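Local atomic coordinates of manganese lipoxygenase (Gaeumannomyces graminis, PDB entry 5FX8), a protein that oxidises linoleic and alpha-linolenic acids with molecular oxygen to 11S- and 13R-hydroperoxy fatty acids, using a manganese centre. Residues 224-229 with 342-347; 251-254 with 260-263; 371-376 with 463-468. All blocks are in the same frame, centred on the assembly; numbering follows the deposited sequence.

The three contacts are spread over the lipoxygenase fold and none touches another. Interaction 1 joins a loop to a short helix and is the one near the metal: the side chain of F347 lies about 12 Å from the manganese ion and about 8 Å from that of its ligand N482. Interaction 2, a beta hairpin, is nested along the chain within the loop closed by interaction 1; their centres are 24 Å apart, their nearest atoms about 11 Å. Interaction 3 follows later in the sequence, its centre 36 Å from both others and on the opposite side of the chain's centre from interaction 1, against helix 460-481, which also carries the manganese ligand H478.

Interaction 1: residues 224-229 with 342-347; sequences TPQPGR and FWDQNF
Q226 crosses from a loop to the C-terminal end of the short helix 342-346, meeting the carbonyls of D344 and F347 beside a type II beta turn (Q226 to R229, positive phi at G228). With CG anti to the carbonyl carbon (chi1 -58°) and the chain extended beyond it, the amide is carried straight to the helix end. Here the contact is tight: NE2 of Q226 donates to D344 O at 2.9 Å, nearly straight, in the amide plane and on a lone pair of the carbonyl, and a second, weak bond runs from NE2 to F347 O. Behind the helix end, CG of F347 lies over the centre of the W343 ring, 3.5 Å above its plane, and W343 packs on helix 268-305, which bears manganese ligands H290 and H294. The D344 carboxylate is taken up by nearby backbone N-H groups, OD2 accepting from G340 N and OD1 from A351 N. The other side is looser: P227 and G228 are exposed, an N-acetylglucosamine touches P227, and a water lies within hydrogen-bonding distance of D344 O and F347 O, perhaps not serving both at once. This water accepts from R229 NE at 2.8 Å, at the guanidinium edge.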
# COMPACT_ATOMS: atom_id res chain seq x y z
N THR A 224 11.73 -8.73 23.82
CA THR A 224 13.17 -8.83 23.78
C THR A 224 13.66 -8.71 22.36
O THR A 224 13.23 -9.48 21.50
CB THR A 224 13.61 -10.17 24.36
OG1 THR A 224 12.99 -10.38 25.63
CG2 THR A 224 15.12 -10.23 24.49
N PRO A 225 14.59 -7.82 22.08
CA PRO A 225 15.08 -7.68 20.71
C PRO A 225 15.82 -8.92 20.23
O PRO A 225 16.32 -9.72 21.01
CB PRO A 225 16.03 -6.49 20.81
CG PRO A 225 15.61 -5.78 21.98
CD PRO A 225 15.18 -6.80 22.95
N GLN A 226 15.86 -9.06 18.91
CA GLN A 226 16.69 -10.07 18.30
C GLN A 226 18.15 -9.79 18.61
O GLN A 226 18.56 -8.63 18.72
CB GLN A 226 16.51 -10.07 16.79
CG GLN A 226 15.11 -10.30 16.28
CD GLN A 226 15.13 -10.39 14.80
OE1 GLN A 226 15.53 -11.41 14.25
NE2 GLN A 226 14.76 -9.31 14.13
N PRO A 227 18.97 -10.83 18.73
CA PRO A 227 20.41 -10.62 18.98
C PRO A 227 21.05 -9.72 17.94
O PRO A 227 20.74 -9.79 16.75
CB PRO A 227 20.99 -12.04 18.92
CG PRO A 227 19.94 -12.87 18.23
CD PRO A 227 18.63 -12.25 18.59
N GLY A 228 21.96 -8.87 18.39
CA GLY A 228 22.52 -7.85 17.54
C GLY A 228 21.61 -6.65 17.30
O GLY A 228 22.04 -5.70 16.65
N ARG A 229 20.37 -6.70 17.81
CA ARG A 229 19.38 -5.64 17.74
C ARG A 229 19.03 -5.15 19.13
O ARG A 229 19.11 -5.88 20.12
CB ARG A 229 18.09 -6.12 17.10
CG ARG A 229 18.31 -6.78 15.79
CD ARG A 229 18.97 -5.90 14.75
NE ARG A 229 19.12 -6.58 13.49
CZ ARG A 229 20.25 -7.19 13.10
NH1 ARG A 229 21.34 -7.27 13.86
NH2 ARG A 229 20.30 -7.78 11.93
N PHE A 342 10.67 -11.21 6.27
CA PHE A 342 11.09 -9.84 6.03
C PHE A 342 11.07 -9.02 7.30
O PHE A 342 11.90 -8.11 7.48
CB PHE A 342 10.20 -9.21 4.99
CG PHE A 342 10.27 -9.88 3.68
CD1 PHE A 342 11.46 -10.02 3.03
CD2 PHE A 342 9.13 -10.35 3.08
CE1 PHE A 342 11.52 -10.60 1.81
CE2 PHE A 342 9.19 -10.94 1.85
CZ PHE A 342 10.41 -11.08 1.23
N TRP A 343 10.12 -9.30 8.19
CA TRP A 343 10.12 -8.59 9.45
C TRP A 343 11.39 -8.90 10.22
O TRP A 343 12.14 -7.98 10.57
CB TRP A 343 8.88 -8.93 10.29
CG TRP A 343 8.88 -8.20 11.62
CD1 TRP A 343 9.45 -8.63 12.77
CD2 TRP A 343 8.28 -6.93 11.93
NE1 TRP A 343 9.27 -7.71 13.78
CE2 TRP A 343 8.55 -6.65 13.29
CE3 TRP A 343 7.54 -6.00 11.19
CZ2 TRP A 343 8.11 -5.49 13.93
CZ3 TRP A 343 7.11 -4.83 11.82
CH2 TRP A 343 7.38 -4.60 13.18
N ASP A 344 11.68 -10.19 10.44
CA ASP A 344 12.88 -10.58 11.18
C ASP A 344 14.13 -9.99 10.56
O ASP A 344 15.01 -9.50 11.26
CB ASP A 344 13.01 -12.10 11.26
CG ASP A 344 12.16 -12.71 12.35
OD1 ASP A 344 11.80 -12.00 13.32
OD2 ASP A 344 11.85 -13.92 12.25
N GLN A 345 14.20 -10.01 9.22
CA GLN A 345 15.35 -9.48 8.51
C GLN A 345 15.58 -8.00 8.82
O GLN A 345 16.72 -7.56 8.82
CB GLN A 345 15.18 -9.65 7.01
CG GLN A 345 15.16 -11.05 6.48
CD GLN A 345 14.69 -11.10 5.02
OE1 GLN A 345 14.82 -10.11 4.28
NE2 GLN A 345 14.12 -12.24 4.61
N ASN A 346 14.51 -7.22 9.02
CA ASN A 346 14.70 -5.77 9.06
C ASN A 346 14.38 -5.09 10.38
O ASN A 346 14.95 -4.05 10.66
CB ASN A 346 13.85 -5.11 7.97
CG ASN A 346 14.28 -5.51 6.61
OD1 ASN A 346 15.20 -4.94 6.06
ND2 ASN A 346 13.62 -6.50 6.05
N PHE A 347 13.49 -5.62 11.18
CA PHE A 347 13.09 -4.90 12.37
C PHE A 347 13.82 -5.43 13.60
O PHE A 347 14.38 -6.53 13.60
CB PHE A 347 11.58 -5.01 12.57
CG PHE A 347 10.77 -4.21 11.59
CD1 PHE A 347 10.63 -4.62 10.28
CD2 PHE A 347 10.12 -3.07 12.00
CE1 PHE A 347 9.88 -3.89 9.41
CE2 PHE A 347 9.35 -2.35 11.13
CZ PHE A 347 9.23 -2.75 9.84
O HOH W 1 16.80 -7.07 11.92

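Interaction 2: residues 251-254 with 260-263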
# COMPACT_ATOMS: atom_id res chain seq x y z
N ALA A 251 9.78 15.73 26.61
CA ALA A 251 10.73 14.77 27.15
C ALA A 251 10.50 13.40 26.54
O ALA A 251 9.43 13.11 26.00
CB ALA A 251 10.64 14.70 28.67
N ILE A 252 11.51 12.55 26.63
CA ILE A 252 11.43 11.17 26.16
C ILE A 252 12.07 10.29 27.22
O ILE A 252 13.22 10.50 27.60
CB ILE A 252 12.14 10.99 24.80
CG1 ILE A 252 11.45 11.83 23.73
CG2 ILE A 252 12.13 9.52 24.38
CD1 ILE A 252 12.11 11.78 22.37
N LYS A 253 11.33 9.30 27.70
CA LYS A 253 11.81 8.35 28.69
C LYS A 253 11.89 6.96 28.07
O LYS A 253 10.89 6.46 27.56
CB LYS A 253 10.89 8.35 29.91
CG LYS A 253 11.52 7.79 31.14
CD LYS A 253 10.50 7.50 32.19
CE LYS A 253 11.18 7.06 33.44
NZ LYS A 253 10.18 6.45 34.31
N THR A 254 13.06 6.33 28.15
CA THR A 254 13.29 5.08 27.42
C THR A 254 12.58 3.89 28.04
O THR A 254 12.26 2.94 27.32
CB THR A 254 14.76 4.73 27.39
OG1 THR A 254 15.13 4.26 28.68
CG2 THR A 254 15.59 5.94 27.01
N LEU A 260 16.79 6.37 31.21
CA LEU A 260 17.08 7.79 31.20
C LEU A 260 15.91 8.60 30.63
O LEU A 260 15.05 8.08 29.93
CB LEU A 260 18.34 8.06 30.38
CG LEU A 260 19.60 7.35 30.87
CD1 LEU A 260 20.75 7.76 30.01
CD2 LEU A 260 19.86 7.75 32.28
N THR A 261 15.90 9.89 30.95
CA THR A 261 14.92 10.82 30.42
C THR A 261 15.65 11.92 29.67
O THR A 261 16.47 12.63 30.26
CB THR A 261 14.07 11.43 31.54
OG1 THR A 261 13.52 10.39 32.36
CG2 THR A 261 12.92 12.20 30.96
N TYR A 262 15.36 12.07 28.40
CA TYR A 262 16.00 13.07 27.55
C TYR A 262 15.08 14.26 27.30
O TYR A 262 13.86 14.20 27.45
CB TYR A 262 16.40 12.46 26.21
CG TYR A 262 17.38 11.32 26.31
CD1 TYR A 262 16.94 10.02 26.52
CD2 TYR A 262 18.72 11.54 26.13
CE1 TYR A 262 17.82 9.01 26.59
CE2 TYR A 262 19.60 10.53 26.20
CZ TYR A 262 19.15 9.27 26.43
OH TYR A 262 20.03 8.25 26.49
N THR A 263 15.69 15.35 26.86
CA THR A 263 14.99 16.60 26.65
C THR A 263 15.71 17.29 25.50
O THR A 263 16.86 16.95 25.22
CB THR A 263 15.02 17.45 27.94
OG1 THR A 263 14.03 16.98 28.85
CG2 THR A 263 14.77 18.86 27.69
O HOH W 2 17.78 4.65 28.99
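The carbonyl oxygen of Y262 is gripped from three sources: I252 N donates to Y262 O at 3.0 Å, the hydroxyl OG1 of the adjoining T263 adds a weak bond, and the CA-H of A251 makes a CH...O contact. The return bond of this antiparallel hydrogen-bonded pair is shorter, Y262 N to I252 O at 2.8 Å, and the same I252 O also receives the CA-H of T261. One residue further on, K253 and T261 form a non-hydrogen-bonded pair, after which T254 N reaches L260 O at 3.2 Å, nearly along the C=O axis. The ladder thus has three backbone N-H...O bonds.

Across the first pair, I252 and Y262 share one face of the sheet, and both pack on A274 of helix 268-305. T254 meets the tyrosine at its ring edge: CG2 of T254 lies in the ring plane, 3.8 Å from CE1 of Y262. This follows from a chi1 of 74°, which sets the hydroxyl between backbone N and carbonyl carbon and leaves the methyl beside the N. The hydroxyl so placed also bonds V256 N in the connecting loop and shares a water with L260 N, at the end of the ladder where that loop begins. K508 makes a cation-pi contact with Y262 and also donates to T261 O.

On the other face, the K253 chain lies against T261, CG of K253 being 3.5 Å from OG1 of T261; its extended chain then runs on to a long, weak ion pair with D259. Strand 246-253 also bonds to strand 235-241, while 261-262 is an outermost strand within the chain, so this is a beta hairpin closing one edge of an antiparallel sheet.

Interaction 3: residues 371-376 with 463-468; sequences AGYLEK and LVDVLT
Y373 and D465 carry this contact, in which the residue at the N-cap position of helix 374-380 reaches out to helix 460-481 of the helical lipoxygenase domain. The longer of the two helices also supplies the manganese ligand H478, although the site itself lies well away from this contact.

The first segment enters as a 3-10 turn at A371 and G372, with A371 N making a weak hydrogen bond to D451. It leaves helical geometry at Y373, whose CB points toward the long helix. CG of Y373 stands anti to the carbonyl carbon (chi1 -69°), and the ring extends from there across the gap between the backbones, whose nearest CA atoms, those of Y373 and D465, are 8.3 Å apart. Its far end does the touching: OH of Y373 is 3.7 Å from CB of D465, and CE2 of Y373 lies 4.0 Å from the same carbon. The methylene approaches the ring obliquely, and the ring and carboxylate planes are turned 66° from each other. OH of Y373 also comes within 4.1 Å of CG2 of V466, so the phenol end rests on one turn of the helix through van der Waals contact. H469, a turn further on, adds an edge-to-face ring contact with the tyrosine.

Beyond Y373 the chain turns helical and away from helix 460-481. E375 bonds through OE2 to the hydroxyl of Y398, and it packs on L235 of the zonadhesin chain. Within helix 460-481, V466 lies against W439 and F369, whereas the acidic end of D465 has its partner on helix 396-420: OD1 of D465 forms a salt bridge with NH1 of R409.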
# COMPACT_ATOMS: atom_id res chain seq x y z
N ALA A 371 -15.88 2.51 18.06
CA ALA A 371 -14.75 3.13 18.76
C ALA A 371 -13.76 3.76 17.81
O ALA A 371 -13.06 4.72 18.18
CB ALA A 371 -14.05 2.08 19.61
N GLY A 372 -13.65 3.22 16.60
CA GLY A 372 -12.72 3.70 15.63
C GLY A 372 -13.23 4.75 14.69
O GLY A 372 -12.46 5.20 13.85
N TYR A 373 -14.50 5.16 14.77
CA TYR A 373 -14.96 6.24 13.92
C TYR A 373 -14.08 7.44 14.17
O TYR A 373 -13.62 7.64 15.29
CB TYR A 373 -16.41 6.58 14.21
CG TYR A 373 -17.44 5.56 13.83
CD1 TYR A 373 -17.11 4.43 13.12
CD2 TYR A 373 -18.76 5.74 14.20
CE1 TYR A 373 -18.07 3.51 12.78
CE2 TYR A 373 -19.73 4.81 13.86
CZ TYR A 373 -19.37 3.70 13.14
OH TYR A 373 -20.31 2.78 12.79
N LEU A 374 -13.83 8.24 13.14
CA LEU A 374 -12.82 9.29 13.22
C LEU A 374 -12.98 10.18 14.44
O LEU A 374 -12.08 10.28 15.28
CB LEU A 374 -12.86 10.15 11.97
CG LEU A 374 -11.74 11.18 11.94
CD1 LEU A 374 -10.44 10.50 11.62
CD2 LEU A 374 -12.06 12.26 10.95
N GLU A 375 -14.10 10.87 14.54
CA GLU A 375 -14.25 11.83 15.62
C GLU A 375 -14.45 11.15 16.96
O GLU A 375 -14.01 11.66 17.98
CB GLU A 375 -15.39 12.78 15.32
CG GLU A 375 -15.09 13.68 14.16
CD GLU A 375 -15.99 14.88 14.09
OE1 GLU A 375 -17.04 14.89 14.77
OE2 GLU A 375 -15.62 15.84 13.36
N LYS A 376 -15.09 9.99 16.98
CA LYS A 376 -15.23 9.28 18.24
C LYS A 376 -13.86 8.90 18.80
O LYS A 376 -13.58 9.09 19.99
CB LYS A 376 -16.13 8.08 18.02
CG LYS A 376 -16.30 7.21 19.22
CD LYS A 376 -16.87 7.97 20.41
CE LYS A 376 -16.89 7.11 21.68
NZ LYS A 376 -17.57 7.78 22.84
N LEU A 463 -26.48 2.77 8.96
CA LEU A 463 -25.90 2.09 7.83
C LEU A 463 -24.86 2.97 7.13
O LEU A 463 -23.79 2.48 6.74
CB LEU A 463 -27.01 1.66 6.88
CG LEU A 463 -26.47 0.90 5.68
CD1 LEU A 463 -25.75 -0.32 6.17
CD2 LEU A 463 -27.53 0.55 4.70
N VAL A 464 -25.15 4.26 6.98
CA VAL A 464 -24.22 5.16 6.32
C VAL A 464 -22.92 5.27 7.12
O VAL A 464 -21.83 5.38 6.55
CB VAL A 464 -24.88 6.54 6.10
CG1 VAL A 464 -23.89 7.56 5.64
CG2 VAL A 464 -25.94 6.44 5.07
N ASP A 465 -23.01 5.24 8.45
CA ASP A 465 -21.81 5.24 9.28
C ASP A 465 -20.96 4.00 9.03
O ASP A 465 -19.75 4.10 8.86
CB ASP A 465 -22.16 5.29 10.75
CG ASP A 465 -22.65 6.64 11.18
OD1 ASP A 465 -22.51 7.62 10.41
OD2 ASP A 465 -23.18 6.69 12.31
N VAL A 466 -21.59 2.84 9.01
CA VAL A 466 -20.88 1.59 8.77
C VAL A 466 -20.16 1.62 7.42
O VAL A 466 -18.95 1.38 7.34
CB VAL A 466 -21.87 0.41 8.87
CG1 VAL A 466 -21.27 -0.86 8.32
CG2 VAL A 466 -22.24 0.23 10.29
N LEU A 467 -20.89 1.94 6.35
CA LEU A 467 -20.30 1.94 5.02
C LEU A 467 -19.23 3.02 4.86
O LEU A 467 -18.21 2.80 4.20
CB LEU A 467 -21.40 2.09 3.98
CG LEU A 467 -22.53 1.07 4.05
CD1 LEU A 467 -23.53 1.24 2.93
CD2 LEU A 467 -21.97 -0.34 4.04
N THR A 468 -19.44 4.18 5.48
CA THR A 468 -18.41 5.21 5.46
C THR A 468 -17.15 4.76 6.18
O THR A 468 -16.04 4.97 5.70
CB THR A 468 -18.96 6.48 6.09
OG1 THR A 468 -20.20 6.77 5.47
CG2 THR A 468 -18.04 7.62 5.83